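Side-chain contact in glycoside hydrolase family 81 (Clostridium thermocellum, PDB 6FOP), which probably hydrolyses beta-1,3-glucans such as laminarin as a glucanase of the cellulosome: residues W379-E384 with D441-M446. Numbering follows the deposited sequence.
Sequences WFTAKE and DNWGAM. With CA (calcium ion), chain C.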
loop_
_atom_site.group_PDB
_atom_site.type_symbol
_atom_site.label_atom_id
_atom_site.label_comp_id
_atom_site.label_asym_id
_atom_site.label_seq_id
_atom_site.Cartn_x
_atom_site.Cartn_y
_atom_site.Cartn_z
ATOM N N TRP A 379 -4.158 21.172 15.811
ATOM C CA TRP A 379 -4.794 19.974 15.263
ATOM C C TRP A 379 -4.906 18.875 16.294
ATOM O O TRP A 379 -5.885 18.126 16.273
ATOM C CB TRP A 379 -4.068 19.480 14.005
ATOM C CG TRP A 379 -4.446 20.213 12.735
ATOM C CD1 TRP A 379 -3.798 21.278 12.155
ATOM C CD2 TRP A 379 -5.554 19.929 11.887
ATOM N NE1 TRP A 379 -4.436 21.651 11.019
ATOM C CE2 TRP A 379 -5.511 20.826 10.816
ATOM C CE3 TRP A 379 -6.574 18.972 11.921
ATOM C CZ2 TRP A 379 -6.477 20.819 9.802
ATOM C CZ3 TRP A 379 -7.511 18.966 10.933
ATOM C CH2 TRP A 379 -7.455 19.860 9.874
ATOM N N PHE A 380 -3.887 18.734 17.157
ATOM C CA PHE A 380 -3.822 17.668 18.143
ATOM C C PHE A 380 -4.558 17.964 19.443
ATOM O O PHE A 380 -4.409 17.212 20.409
ATOM C CB PHE A 380 -2.351 17.264 18.437
ATOM C CG PHE A 380 -1.604 16.663 17.281
ATOM C CD1 PHE A 380 -2.255 16.059 16.200
ATOM C CD2 PHE A 380 -0.216 16.664 17.291
ATOM C CE1 PHE A 380 -1.534 15.486 15.163
ATOM C CE2 PHE A 380 0.498 16.091 16.270
ATOM C CZ PHE A 380 -0.163 15.501 15.197
ATOM N N THR A 381 -5.369 19.034 19.441
ATOM C CA THR A 381 -6.235 19.386 20.560
ATOM C C THR A 381 -7.657 19.632 20.032
ATOM O O THR A 381 -7.856 20.413 19.113
ATOM C CB THR A 381 -5.731 20.679 21.233
ATOM O OG1 THR A 381 -4.355 20.510 21.612
ATOM C CG2 THR A 381 -6.553 20.997 22.458
ATOM N N ALA A 382 -8.634 18.935 20.596
ATOM C CA ALA A 382 -10.039 19.114 20.241
ATOM C C ALA A 382 -10.709 19.906 21.348
ATOM O O ALA A 382 -11.024 19.371 22.412
ATOM C CB ALA A 382 -10.724 17.744 20.056
ATOM N N LYS A 383 -10.897 21.196 21.113
ATOM C CA LYS A 383 -11.540 22.076 22.095
ATOM C C LYS A 383 -13.066 21.997 21.996
ATOM O O LYS A 383 -13.611 21.744 20.933
ATOM C CB LYS A 383 -11.072 23.521 21.905
ATOM C CG LYS A 383 -9.640 23.739 22.344
ATOM C CD LYS A 383 -9.270 25.215 22.306
ATOM C CE LYS A 383 -7.908 25.442 22.946
ATOM N NZ LYS A 383 -7.528 26.880 22.912
ATOM N N GLU A 384 -13.752 22.215 23.110
ATOM C CA GLU A 384 -15.215 22.244 23.118
ATOM C C GLU A 384 -15.769 23.304 22.166
ATOM O O GLU A 384 -15.369 24.462 22.222
ATOM C CB GLU A 384 -15.734 22.481 24.538
ATOM C CG GLU A 384 -17.253 22.422 24.644
ATOM C CD GLU A 384 -17.747 22.250 26.066
ATOM O OE1 GLU A 384 -16.974 22.509 27.024
ATOM O OE2 GLU A 384 -18.922 21.852 26.215
ATOM N N ASP A 441 4.231 12.019 26.760
ATOM C CA ASP A 441 3.509 12.862 27.713
ATOM C C ASP A 441 3.111 14.236 27.143
ATOM O O ASP A 441 2.201 14.891 27.673
ATOM C CB ASP A 441 4.347 13.088 28.985
ATOM C CG ASP A 441 4.628 11.808 29.761
ATOM O OD1 ASP A 441 3.797 10.873 29.750
ATOM O OD2 ASP A 441 5.698 11.739 30.401
ATOM N N ASN A 442 3.804 14.673 26.088
ATOM C CA ASN A 442 3.489 15.897 25.402
ATOM C C ASN A 442 2.728 15.595 24.117
ATOM O O ASN A 442 1.602 15.125 24.222
ATOM C CB ASN A 442 4.765 16.752 25.252
ATOM C CG ASN A 442 5.270 17.248 26.601
ATOM O OD1 ASN A 442 4.469 17.617 27.457
ATOM N ND2 ASN A 442 6.576 17.255 26.799
ATOM N N TRP A 443 3.302 15.836 22.941
ATOM C CA TRP A 443 2.551 15.685 21.697
ATOM C C TRP A 443 2.690 14.304 21.047
ATOM O O TRP A 443 2.003 14.025 20.040
ATOM C CB TRP A 443 2.919 16.828 20.726
ATOM C CG TRP A 443 2.615 18.122 21.421
ATOM C CD1 TRP A 443 3.506 18.970 22.055
ATOM C CD2 TRP A 443 1.321 18.651 21.675
ATOM N NE1 TRP A 443 2.829 19.994 22.653
ATOM C CE2 TRP A 443 1.489 19.824 22.453
ATOM C CE3 TRP A 443 0.021 18.248 21.320
ATOM C CZ2 TRP A 443 0.405 20.600 22.869
ATOM C CZ3 TRP A 443 -1.051 19.034 21.710
ATOM C CH2 TRP A 443 -0.855 20.191 22.491
ATOM N N GLY A 444 3.584 13.456 21.570
ATOM C CA GLY A 444 3.833 12.166 20.950
ATOM C C GLY A 444 2.653 11.210 21.001
ATOM O O GLY A 444 2.496 10.378 20.091
ATOM N N ALA A 445 1.797 11.339 22.021
ATOM C CA ALA A 445 0.629 10.442 22.090
ATOM C C ALA A 445 -0.366 10.667 20.932
ATOM O O ALA A 445 -0.839 9.703 20.290
ATOM C CB ALA A 445 -0.045 10.560 23.447
ATOM N N MET A 446 -0.646 11.931 20.604
ATOM C CA MET A 446 -1.503 12.201 19.457
ATOM C C MET A 446 -0.833 11.816 18.132
ATOM O O MET A 446 -1.499 11.248 17.233
ATOM C CB MET A 446 -1.984 13.657 19.435
ATOM C CG MET A 446 -3.087 13.994 20.426
ATOM S SD MET A 446 -4.616 13.062 20.142
ATOM C CE MET A 446 -5.168 13.879 18.619
HETATM CA CA CA C . -7.763 22.310 17.731
#
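F380 lays one face of its ring against the beta-carbon of M446, which sits 4.2 Å from the ring centroid and 28° off the normal, a CH-pi contact. The closest approach is near the root of the ring, where M446 CB lies 3.7 Å from F380 CG. The two side chains run past each other in opposite directions. M446 CG comes to 3.5 Å from F380 O. Bends at chi2 (-62°) and chi3 (-71°) then bring M446 CE back to the F380 backbone, 3.9 Å from F380 O and 4.0 Å from F380 CA. W443, one turn earlier on the helix, has its CE3 near the plane of the phenyl ring but touches the F380 side chain at CB (3.9 Å). The far rim of the indole reaches T381, whose OG1 lies in the ring plane 3.6 Å from both CZ3 and CH2. This is van der Waals contact; the hydroxyl is hydrogen-bonded to E377 O, one turn back. T381 O binds a calcium ion at 2.4 Å, together with D378 O, E386 OE1 and K389 O, which ties down the chain where it leaves its helix. Both segments lie in the family 81 C-terminal domain, whose clan is consistent with a six-hairpin helical fold. The contact packs the first two residues after helix 362-379, at the start of the loop to strand 390-394, against helix 440-455, whose V447 and L450 also touch F380. The N-terminal strands 2-5 and 8-11 border it, through E5 at M446 and S9 at T381.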